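Local coordinates for protein importin-95 (Chaetomium thermophilum, PDB 4XRI) that probably carries cargo proteins into the nucleus as a flexible HEAT-repeat import receptor of the importin-beta family, consistent with small-GTPase binding, at residues T372-V377 against E409-P414; V611-L616 against M648-P653; R100-A105 against A125-I130; Q232-A237 against F250-R255. The protein carries 2 engineered substitutions. One frame throughout, in Å; residues are numbered along the deposited sequence.

In the fold
All four contacts join one helix to another in a single all-helical chain, and in sequence they come in the order contact 3, contact 4, contact 1, contact 2, each closing before the next opens. Contact 3 involves helices 95-108 and 114-131, contact 4 helices 224-238 and 243-260, contact 1 helices 374-384 and 409-425, and contact 2 helices 605-616 and 648-660. Centres of successive contacts lie about 30, 34 and 55 Å apart, and contacts 2 and 4, about 63 Å apart between centres, fall on opposite sides of the chain's centre. None touches another. Such a series of small, local helix-helix joints is what builds a curved HEAT-repeat solenoid, consistent with this receptor's high flexibility.

Contact 1 (T372-V377 against E409-P414); sequences TIIPPV and EKVLEP
I374, near the N-terminal end of helix 374-384, faces V411 and L412 at the start of helix 409-425; the closest alpha carbons are I374 CA and L412 CA, 8.5 Å apart. In the segment 372-377, residues 372-373 are 3-10 and the helix follows, while 409-414 is helical throughout but kinked at P414, whose nitrogen makes no bond to the preceding turn. The two segments run in roughly the same direction.

One methyl group makes the whole contact. The chain of I374 is extended at its second torsion (chi2 169°), which carries CD1 well out from its own helix. There I374 CD1 lies 3.6 Å from V411 CG1 and, almost at right angles to that approach, 3.9 Å from L412 CD2. V411 offers the branch that stands anti to its backbone nitrogen (chi1 -178°), and its bond from the backbone points at I374. L412 reaches the methyl with the end of its chain. The joint is purely apolar, with I374 and L412 both buried.

Around it, V411 also rests on S371, and L412 packs on P407 and on C449 of helix 432-449. I373 is set against L362, Y365 and A366 of helix 354-369, and P376 against V333 of helix 324-340.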
loop_
_atom_site.group_PDB
_atom_site.type_symbol
_atom_site.label_atom_id
_atom_site.label_comp_id
_atom_site.label_asym_id
_atom_site.label_seq_id
_atom_site.Cartn_x
_atom_site.Cartn_y
_atom_site.Cartn_z
ATOM N N THR A 372 -17.764 -10.988 20.830
ATOM C CA THR A 372 -17.177 -11.335 22.123
ATOM C C THR A 372 -16.589 -10.107 22.824
ATOM O O THR A 372 -16.544 -10.039 24.053
ATOM C CB THR A 372 -16.080 -12.413 21.961
ATOM O OG1 THR A 372 -16.626 -13.552 21.285
ATOM C CG2 THR A 372 -15.533 -12.851 23.315
ATOM N N ILE A 373 -16.157 -9.128 22.034
ATOM C CA ILE A 373 -15.496 -7.940 22.569
ATOM C C ILE A 373 -16.481 -6.924 23.152
ATOM O O ILE A 373 -16.090 -6.020 23.890
ATOM C CB ILE A 373 -14.654 -7.239 21.483
ATOM C CG1 ILE A 373 -13.558 -6.383 22.120
ATOM C CG2 ILE A 373 -15.542 -6.404 20.563
ATOM C CD1 ILE A 373 -12.626 -5.751 21.112
ATOM N N ILE A 374 -17.759 -7.080 22.831
ATOM C CA ILE A 374 -18.754 -6.059 23.154
ATOM C C ILE A 374 -19.031 -5.860 24.660
ATOM O O ILE A 374 -19.051 -4.719 25.125
ATOM C CB ILE A 374 -20.080 -6.357 22.431
ATOM C CG1 ILE A 374 -19.921 -6.103 20.932
ATOM C CG2 ILE A 374 -21.208 -5.512 22.996
ATOM C CD1 ILE A 374 -21.077 -6.604 20.102
ATOM N N PRO A 375 -19.238 -6.951 25.430
ATOM C CA PRO A 375 -19.527 -6.701 26.852
ATOM C C PRO A 375 -18.422 -5.969 27.643
ATOM O O PRO A 375 -18.765 -5.085 28.428
ATOM C CB PRO A 375 -19.747 -8.111 27.416
ATOM C CG PRO A 375 -20.195 -8.913 26.256
ATOM C CD PRO A 375 -19.429 -8.374 25.085
ATOM N N PRO A 376 -17.131 -6.318 27.457
ATOM C CA PRO A 376 -16.158 -5.544 28.242
ATOM C C PRO A 376 -16.016 -4.093 27.782
ATOM O O PRO A 376 -15.714 -3.225 28.601
ATOM C CB PRO A 376 -14.844 -6.311 28.027
ATOM C CG PRO A 376 -15.033 -7.045 26.755
ATOM C CD PRO A 376 -16.480 -7.427 26.735
ATOM N N VAL A 377 -16.228 -3.833 26.497
ATOM C CA VAL A 377 -16.122 -2.475 25.974
ATOM C C VAL A 377 -17.311 -1.629 26.420
ATOM O O VAL A 377 -17.143 -0.491 26.860
ATOM C CB VAL A 377 -16.029 -2.468 24.436
ATOM C CG1 VAL A 377 -16.097 -1.046 23.904
ATOM C CG2 VAL A 377 -14.745 -3.145 23.983
ATOM N N GLU A 409 -23.431 -7.065 12.719
ATOM C CA GLU A 409 -24.213 -5.841 12.617
ATOM C C GLU A 409 -25.462 -5.945 13.479
ATOM O O GLU A 409 -25.760 -5.045 14.259
ATOM C CB GLU A 409 -24.591 -5.552 11.162
ATOM C CG GLU A 409 -25.648 -4.470 11.013
ATOM C CD GLU A 409 -25.461 -3.629 9.767
ATOM O OE1 GLU A 409 -24.996 -4.171 8.741
ATOM O OE2 GLU A 409 -25.772 -2.420 9.821
ATOM N N LYS A 410 -26.159 -7.072 13.351
ATOM C CA LYS A 410 -27.375 -7.346 14.114
ATOM C C LYS A 410 -27.192 -7.134 15.613
ATOM O O LYS A 410 -28.084 -6.621 16.289
ATOM C CB LYS A 410 -27.848 -8.776 13.855
ATOM C CG LYS A 410 -28.350 -9.020 12.439
ATOM C CD LYS A 410 -28.825 -10.453 12.260
ATOM C CE LYS A 410 -29.373 -10.684 10.860
ATOM N NZ LYS A 410 -29.814 -12.090 10.655
ATOM N N VAL A 411 -26.032 -7.524 16.130
ATOM C CA VAL A 411 -25.746 -7.361 17.550
ATOM C C VAL A 411 -25.497 -5.894 17.899
ATOM O O VAL A 411 -25.889 -5.423 18.968
ATOM C CB VAL A 411 -24.528 -8.204 17.983
ATOM C CG1 VAL A 411 -24.283 -8.056 19.476
ATOM C CG2 VAL A 411 -24.745 -9.665 17.631
ATOM N N LEU A 412 -24.855 -5.171 16.988
ATOM C CA LEU A 412 -24.490 -3.781 17.242
ATOM C C LEU A 412 -25.664 -2.813 17.101
ATOM O O LEU A 412 -25.694 -1.777 17.767
ATOM C CB LEU A 412 -23.367 -3.349 16.302
ATOM C CG LEU A 412 -21.969 -3.872 16.617
ATOM C CD1 LEU A 412 -21.003 -3.457 15.524
ATOM C CD2 LEU A 412 -21.499 -3.364 17.970
ATOM N N GLU A 413 -26.617 -3.152 16.232
ATOM C CA GLU A 413 -27.747 -2.270 15.923
ATOM C C GLU A 413 -28.456 -1.696 17.157
ATOM O O GLU A 413 -28.658 -0.485 17.235
ATOM C CB GLU A 413 -28.773 -3.000 15.046
ATOM C CG GLU A 413 -28.227 -3.466 13.711
ATOM C CD GLU A 413 -29.093 -3.061 12.536
ATOM O OE1 GLU A 413 -30.311 -2.866 12.725
ATOM O OE2 GLU A 413 -28.543 -2.927 11.422
ATOM N N PRO A 414 -28.831 -2.550 18.134
ATOM C CA PRO A 414 -29.524 -1.946 19.278
ATOM C C PRO A 414 -28.604 -1.110 20.164
ATOM O O PRO A 414 -29.079 -0.202 20.846
ATOM C CB PRO A 414 -30.052 -3.162 20.045
ATOM C CG PRO A 414 -29.103 -4.249 19.713
ATOM C CD PRO A 414 -28.732 -4.016 18.279
#

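Contact 2 (V611-L616 against M648-P653)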
loop_
_atom_site.group_PDB
_atom_site.type_symbol
_atom_site.label_atom_id
_atom_site.label_comp_id
_atom_site.label_asym_id
_atom_site.label_seq_id
_atom_site.Cartn_x
_atom_site.Cartn_y
_atom_site.Cartn_z
ATOM N N VAL A 611 -11.563 27.184 -19.203
ATOM C CA VAL A 611 -10.783 27.368 -17.984
ATOM C C VAL A 611 -9.841 26.189 -17.751
ATOM O O VAL A 611 -8.724 26.368 -17.270
ATOM C CB VAL A 611 -11.693 27.571 -16.740
ATOM C CG1 VAL A 611 -12.538 26.340 -16.457
ATOM C CG2 VAL A 611 -10.859 27.934 -15.520
ATOM N N LEU A 612 -10.277 24.989 -18.124
ATOM C CA LEU A 612 -9.473 23.793 -17.901
ATOM C C LEU A 612 -8.232 23.783 -18.783
ATOM O O LEU A 612 -7.156 23.379 -18.344
ATOM C CB LEU A 612 -10.296 22.525 -18.143
ATOM C CG LEU A 612 -11.308 22.152 -17.057
ATOM C CD1 LEU A 612 -11.918 20.786 -17.343
ATOM C CD2 LEU A 612 -10.660 22.180 -15.676
ATOM N N LEU A 613 -8.382 24.226 -20.027
ATOM C CA LEU A 613 -7.249 24.287 -20.941
ATOM C C LEU A 613 -6.301 25.420 -20.561
ATOM O O LEU A 613 -5.085 25.300 -20.706
ATOM C CB LEU A 613 -7.722 24.455 -22.387
ATOM C CG LEU A 613 -8.395 23.227 -23.002
ATOM C CD1 LEU A 613 -8.643 23.432 -24.492
ATOM C CD2 LEU A 613 -7.562 21.981 -22.762
ATOM N N GLN A 614 -6.868 26.521 -20.075
ATOM C CA GLN A 614 -6.071 27.648 -19.602
ATOM C C GLN A 614 -5.225 27.255 -18.395
ATOM O O GLN A 614 -4.100 27.728 -18.233
ATOM C CB GLN A 614 -6.970 28.835 -19.249
ATOM C CG GLN A 614 -7.378 29.676 -20.446
ATOM C CD GLN A 614 -8.328 30.797 -20.080
ATOM O OE1 GLN A 614 -9.131 30.672 -19.157
ATOM N NE2 GLN A 614 -8.235 31.907 -20.801
ATOM N N ILE A 615 -5.776 26.391 -17.551
ATOM C CA ILE A 615 -5.052 25.899 -16.386
ATOM C C ILE A 615 -3.916 24.975 -16.822
ATOM O O ILE A 615 -2.817 25.033 -16.272
ATOM C CB ILE A 615 -5.994 25.164 -15.412
ATOM C CG1 ILE A 615 -6.927 26.166 -14.731
ATOM C CG2 ILE A 615 -5.205 24.407 -14.359
ATOM C CD1 ILE A 615 -7.956 25.528 -13.832
ATOM N N LEU A 616 -4.184 24.146 -17.828
ATOM C CA LEU A 616 -3.171 23.247 -18.379
ATOM C C LEU A 616 -1.961 24.002 -18.922
ATOM O O LEU A 616 -0.820 23.584 -18.727
ATOM C CB LEU A 616 -3.766 22.377 -19.492
ATOM C CG LEU A 616 -4.584 21.148 -19.089
ATOM C CD1 LEU A 616 -4.945 20.331 -20.323
ATOM C CD2 LEU A 616 -3.822 20.299 -18.083
ATOM N N MET A 648 -12.025 19.140 -29.621
ATOM C CA MET A 648 -10.875 18.318 -29.981
ATOM C C MET A 648 -9.760 19.110 -30.656
ATOM O O MET A 648 -8.590 18.781 -30.496
ATOM C CB MET A 648 -11.312 17.161 -30.883
ATOM C CG MET A 648 -12.017 16.038 -30.129
ATOM S SD MET A 648 -11.002 15.357 -28.796
ATOM C CE MET A 648 -9.724 14.511 -29.725
ATOM N N GLU A 649 -10.109 20.147 -31.412
ATOM C CA GLU A 649 -9.086 20.949 -32.077
ATOM C C GLU A 649 -8.171 21.612 -31.050
ATOM O O GLU A 649 -6.949 21.627 -31.203
ATOM C CB GLU A 649 -9.715 22.009 -32.983
ATOM C CG GLU A 649 -8.693 22.798 -33.790
ATOM C CD GLU A 649 -9.328 23.750 -34.785
ATOM O OE1 GLU A 649 -10.569 23.728 -34.924
ATOM O OE2 GLU A 649 -8.583 24.521 -35.426
ATOM N N ALA A 650 -8.770 22.146 -29.992
ATOM C CA ALA A 650 -8.015 22.825 -28.949
ATOM C C ALA A 650 -7.373 21.839 -27.979
ATOM O O ALA A 650 -6.256 22.058 -27.510
ATOM C CB ALA A 650 -8.911 23.793 -28.195
ATOM N N PHE A 651 -8.076 20.750 -27.682
ATOM C CA PHE A 651 -7.633 19.834 -26.636
ATOM C C PHE A 651 -6.617 18.787 -27.094
ATOM O O PHE A 651 -5.721 18.430 -26.331
ATOM C CB PHE A 651 -8.836 19.122 -26.013
ATOM C CG PHE A 651 -8.461 18.081 -24.996
ATOM C CD1 PHE A 651 -7.679 18.413 -23.904
ATOM C CD2 PHE A 651 -8.901 16.775 -25.126
ATOM C CE1 PHE A 651 -7.323 17.459 -22.973
ATOM C CE2 PHE A 651 -8.556 15.817 -24.189
ATOM C CZ PHE A 651 -7.770 16.161 -23.111
ATOM N N ALA A 652 -6.752 18.302 -28.327
ATOM C CA ALA A 652 -5.905 17.210 -28.821
ATOM C C ALA A 652 -4.394 17.455 -28.664
ATOM O O ALA A 652 -3.674 16.542 -28.261
ATOM C CB ALA A 652 -6.230 16.901 -30.289
ATOM N N PRO A 653 -3.901 18.672 -28.980
ATOM C CA PRO A 653 -2.461 18.882 -28.768
ATOM C C PRO A 653 -2.014 18.718 -27.311
ATOM O O PRO A 653 -0.909 18.230 -27.068
ATOM C CB PRO A 653 -2.249 20.325 -29.241
ATOM C CG PRO A 653 -3.305 20.530 -30.258
ATOM C CD PRO A 653 -4.498 19.798 -29.723
#
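L613 of helix 605-616 and F651 of helix 648-660 bring the two backbones nearest, with L613 CA and F651 CA 7.2 Å apart and the segments running in roughly the same direction.

L613 divides its two methyls between neighbouring residues of the other helix. Its CD1 sits 3.7 Å from A650 CB and also brushes the alanine's backbone, while L613 CD2 approaches F651 CD1 at 3.7 Å. The second methyl does not lie over the phenyl face: it meets the ring at the edge, near the ring plane, and the two side chains cross at about a right angle. F651 has its ring anti to the backbone nitrogen (chi1 176°), which swings it off along the gap between the helices, where its CD1 edge can be met by the leucine. One turn beyond L613, L616 points the same way; L616 CD1 stops 4.6 Å from F651 CE1, a looser approach along the same edge of the ring.

The contact grades from inside to outside. F651 is buried and also packs on I633 of helix 625-640, the helix that comes between the two in sequence, whereas A650 is exposed, with a glycerol about 5 Å from its side chain. L613 and L616 both reach on to F654, one turn after A650. Two helices laid side by side in the same direction, with an intervening helix packed behind, make up the layered stacking of an alpha-solenoid, here in the importin-beta-type helical repeats.

Contact 3 (R100-A105 against A125-I130)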
loop_
_atom_site.group_PDB
_atom_site.type_symbol
_atom_site.label_atom_id
_atom_site.label_comp_id
_atom_site.label_asym_id
_atom_site.label_seq_id
_atom_site.Cartn_x
_atom_site.Cartn_y
_atom_site.Cartn_z
ATOM N N ARG A 100 43.735 -7.936 5.312
ATOM C CA ARG A 100 43.975 -6.851 6.251
ATOM C C ARG A 100 42.667 -6.254 6.763
ATOM O O ARG A 100 42.504 -6.038 7.966
ATOM C CB ARG A 100 44.826 -5.764 5.597
ATOM C CG ARG A 100 45.191 -4.623 6.522
ATOM C CD ARG A 100 46.081 -5.085 7.656
ATOM N NE ARG A 100 46.482 -3.972 8.513
ATOM C CZ ARG A 100 47.060 -4.114 9.701
ATOM N NH1 ARG A 100 47.389 -3.044 10.411
ATOM N NH2 ARG A 100 47.304 -5.325 10.181
ATOM N N VAL A 101 41.744 -5.981 5.846
ATOM C CA VAL A 101 40.444 -5.425 6.203
ATOM C C VAL A 101 39.675 -6.386 7.100
ATOM O O VAL A 101 39.104 -5.985 8.116
ATOM C CB VAL A 101 39.598 -5.107 4.951
ATOM C CG1 VAL A 101 38.169 -4.752 5.341
ATOM C CG2 VAL A 101 40.233 -3.975 4.159
ATOM N N LYS A 102 39.677 -7.661 6.719
ATOM C CA LYS A 102 38.994 -8.703 7.482
ATOM C C LYS A 102 39.529 -8.823 8.907
ATOM O O LYS A 102 38.755 -8.911 9.863
ATOM C CB LYS A 102 39.115 -10.050 6.763
ATOM C CG LYS A 102 38.173 -10.187 5.570
ATOM C CD LYS A 102 38.666 -11.222 4.566
ATOM C CE LYS A 102 38.627 -12.630 5.133
ATOM N NZ LYS A 102 39.018 -13.635 4.106
ATOM N N GLN A 103 40.850 -8.820 9.046
ATOM C CA GLN A 103 41.476 -9.002 10.352
ATOM C C GLN A 103 41.247 -7.807 11.274
ATOM O O GLN A 103 40.936 -7.976 12.455
ATOM C CB GLN A 103 42.976 -9.255 10.196
ATOM C CG GLN A 103 43.696 -9.529 11.510
ATOM C CD GLN A 103 43.165 -10.756 12.229
ATOM O OE1 GLN A 103 42.652 -11.686 11.604
ATOM N NE2 GLN A 103 43.281 -10.761 13.552
ATOM N N LEU A 104 41.404 -6.602 10.733
ATOM C CA LEU A 104 41.191 -5.387 11.512
ATOM C C LEU A 104 39.731 -5.244 11.936
ATOM O O LEU A 104 39.441 -4.820 13.057
ATOM C CB LEU A 104 41.629 -4.154 10.718
ATOM C CG LEU A 104 43.135 -3.900 10.650
ATOM C CD1 LEU A 104 43.427 -2.636 9.855
ATOM C CD2 LEU A 104 43.721 -3.801 12.048
ATOM N N ALA A 105 38.819 -5.602 11.038
ATOM C CA ALA A 105 37.393 -5.565 11.338
ATOM C C ALA A 105 37.065 -6.541 12.462
ATOM O O ALA A 105 36.342 -6.201 13.402
ATOM C CB ALA A 105 36.573 -5.887 10.096
ATOM N N ALA A 125 29.497 -8.438 8.519
ATOM C CA ALA A 125 28.301 -9.001 7.900
ATOM C C ALA A 125 28.317 -8.786 6.391
ATOM O O ALA A 125 27.966 -9.684 5.622
ATOM C CB ALA A 125 27.052 -8.381 8.507
ATOM N N ALA A 126 28.731 -7.591 5.981
ATOM C CA ALA A 126 28.798 -7.229 4.569
ATOM C C ALA A 126 29.818 -8.086 3.826
ATOM O O ALA A 126 29.564 -8.550 2.712
ATOM C CB ALA A 126 29.137 -5.760 4.418
ATOM N N ILE A 127 30.975 -8.293 4.448
ATOM C CA ILE A 127 32.018 -9.124 3.861
ATOM C C ILE A 127 31.572 -10.583 3.808
ATOM O O ILE A 127 31.776 -11.272 2.806
ATOM C CB ILE A 127 33.333 -9.024 4.652
ATOM C CG1 ILE A 127 33.880 -7.596 4.603
ATOM C CG2 ILE A 127 34.361 -10.004 4.110
ATOM C CD1 ILE A 127 35.174 -7.414 5.365
ATOM N N ALA A 128 30.951 -11.039 4.891
ATOM C CA ALA A 128 30.494 -12.420 4.999
ATOM C C ALA A 128 29.467 -12.764 3.925
ATOM O O ALA A 128 29.466 -13.873 3.388
ATOM C CB ALA A 128 29.912 -12.676 6.382
ATOM N N ALA A 129 28.598 -11.806 3.616
ATOM C CA ALA A 129 27.560 -12.000 2.609
ATOM C C ALA A 129 28.176 -12.282 1.243
ATOM O O ALA A 129 27.570 -12.935 0.393
ATOM C CB ALA A 129 26.653 -10.786 2.542
ATOM N N ILE A 130 29.395 -11.793 1.049
ATOM C CA ILE A 130 30.127 -12.016 -0.188
ATOM C C ILE A 130 30.966 -13.291 -0.137
ATOM O O ILE A 130 30.962 -14.090 -1.077
ATOM C CB ILE A 130 31.053 -10.826 -0.509
ATOM C CG1 ILE A 130 30.241 -9.538 -0.643
ATOM C CG2 ILE A 130 31.855 -11.099 -1.778
ATOM C CD1 ILE A 130 31.100 -8.292 -0.704
#
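I127 overlaps V101 with its CD1 tip and K102 with both CD1 and the CG2 branch. Its CD1 reaches V101 CG1 at 4.0 Å, and the same methyl lies 4.1 Å from K102 CG; I127 CG2 is likewise 4.1 Å from K102 CG, so the lysine CG rests against both methyls. These are easy van der Waals distances, and the backbones stand well apart, with 7.9 Å between K102 CA and I127 CA. A straight second torsion in I127 (chi2 180°) sends CD1 across the gap.

K102 serves the contact with its carbon chain and sends its charge elsewhere. Bent at chi3 (67°), it carries NZ to a salt bridge with E131, just past the segment 125-130, and makes a cation-pi interaction with W137. That indole also touches I127, which ties the polar and apolar parts together.

W89 of helix 79-91 packs against V101, I127 and I130, and F74 covers I127 and I130 from a loop. V101 and L104 lean on V50 of helix 42-54, while A125 and A128 meet I166 of helix 153-168, placing helices 95-108 and 114-131 within the N-terminal stack.

Contact 4 (Q232-A237 against F250-R255); sequences QVVCEA and FGCLNR
V234 packs against C252 and L253 inside an antiparallel helical hairpin of the consecutive helices 224-238 and 243-260, consistent with the HEAT-repeat fold of the chain. The segments run in opposing senses, well slanted to each other, and V234 CA comes within 7.0 Å of L253 CA.

All three touching residues are buried, and the valine does its work with both methyls. Its CG1 stands anti to the backbone nitrogen (chi1 170°) and is directed at L253, and its CG2 turns to C252. The leucine's bond from the backbone does not aim at the other helix, yet its CD1 still reaches the valine, the two side chains crossing at a slant; the cysteine's bond from the backbone points toward the other helix. V234 also reaches I256, a turn beyond C252, and V234 and C252 both touch L210 of helix 200-212. L253 also packs on L272 of helix 265-280 and F294 of helix 285-310.

The polar groups of the segments find partners outside the apolar contact. E236 pairs with K195 and receives a weak hydrogen bond from Q232 NE2 one turn earlier, R255 forms a salt bridge with D212, and the buried N254 gives its ND2 to the carbonyl of L290.

At the centre, V234 CG2 lies 3.9 Å from C252 SG and V234 CG1 3.9 Å from L253 CD1, while C252 SG and L253 CD1 themselves stand 6.9 Å apart.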
loop_
_atom_site.group_PDB
_atom_site.type_symbol
_atom_site.label_atom_id
_atom_site.label_comp_id
_atom_site.label_asym_id
_atom_site.label_seq_id
_atom_site.Cartn_x
_atom_site.Cartn_y
_atom_site.Cartn_z
ATOM N N GLN A 232 11.935 -21.108 26.040
ATOM C CA GLN A 232 12.260 -21.017 27.459
ATOM C C GLN A 232 13.071 -19.763 27.765
ATOM O O GLN A 232 12.759 -19.032 28.701
ATOM C CB GLN A 232 13.020 -22.263 27.924
ATOM C CG GLN A 232 13.225 -22.349 29.435
ATOM C CD GLN A 232 14.433 -21.565 29.917
ATOM O OE1 GLN A 232 15.430 -21.439 29.206
ATOM N NE2 GLN A 232 14.343 -21.025 31.126
ATOM N N VAL A 233 14.107 -19.514 26.969
ATOM C CA VAL A 233 14.989 -18.381 27.210
ATOM C C VAL A 233 14.289 -17.060 26.892
ATOM O O VAL A 233 14.550 -16.045 27.534
ATOM C CB VAL A 233 16.309 -18.495 26.393
ATOM C CG1 VAL A 233 16.087 -18.221 24.920
ATOM C CG2 VAL A 233 17.354 -17.548 26.952
ATOM N N VAL A 234 13.385 -17.076 25.916
ATOM C CA VAL A 234 12.670 -15.862 25.541
ATOM C C VAL A 234 11.686 -15.473 26.641
ATOM O O VAL A 234 11.610 -14.311 27.040
ATOM C CB VAL A 234 11.909 -16.024 24.208
ATOM C CG1 VAL A 234 10.989 -14.838 23.973
ATOM C CG2 VAL A 234 12.884 -16.169 23.050
ATOM N N CYS A 235 10.936 -16.458 27.126
ATOM C CA CYS A 235 9.964 -16.238 28.190
ATOM C C CYS A 235 10.653 -15.752 29.460
ATOM O O CYS A 235 10.155 -14.866 30.158
ATOM C CB CYS A 235 9.176 -17.521 28.471
ATOM S SG CYS A 235 7.996 -17.970 27.170
ATOM N N GLU A 236 11.809 -16.343 29.743
ATOM C CA GLU A 236 12.633 -15.966 30.884
ATOM C C GLU A 236 13.074 -14.511 30.789
ATOM O O GLU A 236 13.052 -13.770 31.775
ATOM C CB GLU A 236 13.856 -16.887 30.970
ATOM C CG GLU A 236 14.874 -16.511 32.032
ATOM C CD GLU A 236 16.046 -17.482 32.083
ATOM O OE1 GLU A 236 15.940 -18.506 32.792
ATOM O OE2 GLU A 236 17.070 -17.223 31.413
ATOM N N ALA A 237 13.459 -14.108 29.583
ATOM C CA ALA A 237 14.002 -12.778 29.340
ATOM C C ALA A 237 12.931 -11.690 29.414
ATOM O O ALA A 237 13.241 -10.528 29.676
ATOM C CB ALA A 237 14.697 -12.742 27.988
ATOM N N PHE A 250 10.543 -9.201 24.117
ATOM C CA PHE A 250 9.198 -9.042 23.570
ATOM C C PHE A 250 9.216 -8.844 22.062
ATOM O O PHE A 250 8.320 -9.303 21.355
ATOM C CB PHE A 250 8.480 -7.871 24.236
ATOM C CG PHE A 250 7.781 -8.243 25.508
ATOM C CD1 PHE A 250 6.616 -8.987 25.473
ATOM C CD2 PHE A 250 8.289 -7.858 26.735
ATOM C CE1 PHE A 250 5.965 -9.338 26.635
ATOM C CE2 PHE A 250 7.642 -8.205 27.906
ATOM C CZ PHE A 250 6.478 -8.947 27.855
ATOM N N GLY A 251 10.246 -8.163 21.575
ATOM C CA GLY A 251 10.436 -7.994 20.149
ATOM C C GLY A 251 10.685 -9.341 19.502
ATOM O O GLY A 251 10.173 -9.633 18.424
ATOM N N CYS A 252 11.483 -10.163 20.177
ATOM C CA CYS A 252 11.753 -11.527 19.739
ATOM C C CYS A 252 10.462 -12.339 19.710
ATOM O O CYS A 252 10.198 -13.086 18.767
ATOM C CB CYS A 252 12.776 -12.186 20.670
ATOM S SG CYS A 252 13.515 -13.706 20.062
ATOM N N LEU A 253 9.658 -12.175 20.756
ATOM C CA LEU A 253 8.412 -12.910 20.907
ATOM C C LEU A 253 7.413 -12.539 19.810
ATOM O O LEU A 253 6.704 -13.399 19.285
ATOM C CB LEU A 253 7.817 -12.644 22.291
ATOM C CG LEU A 253 6.777 -13.627 22.825
ATOM C CD1 LEU A 253 7.277 -15.055 22.668
ATOM C CD2 LEU A 253 6.478 -13.320 24.290
ATOM N N ASN A 254 7.370 -11.255 19.466
ATOM C CA ASN A 254 6.481 -10.760 18.420
ATOM C C ASN A 254 6.818 -11.344 17.058
ATOM O O ASN A 254 5.928 -11.652 16.266
ATOM C CB ASN A 254 6.533 -9.233 18.350
ATOM C CG ASN A 254 5.969 -8.575 19.596
ATOM O OD1 ASN A 254 5.331 -9.228 20.419
ATOM N ND2 ASN A 254 6.203 -7.276 19.739
ATOM N N ARG A 255 8.111 -11.494 16.793
ATOM C CA ARG A 255 8.566 -12.080 15.540
ATOM C C ARG A 255 8.272 -13.576 15.511
ATOM O O ARG A 255 7.931 -14.130 14.464
ATOM C CB ARG A 255 10.060 -11.818 15.332
ATOM C CG ARG A 255 10.352 -10.401 14.884
ATOM C CD ARG A 255 11.837 -10.090 14.833
ATOM N NE ARG A 255 12.044 -8.661 14.611
ATOM C CZ ARG A 255 13.220 -8.093 14.365
ATOM N NH1 ARG A 255 14.319 -8.831 14.304
ATOM N NH2 ARG A 255 13.292 -6.781 14.178
#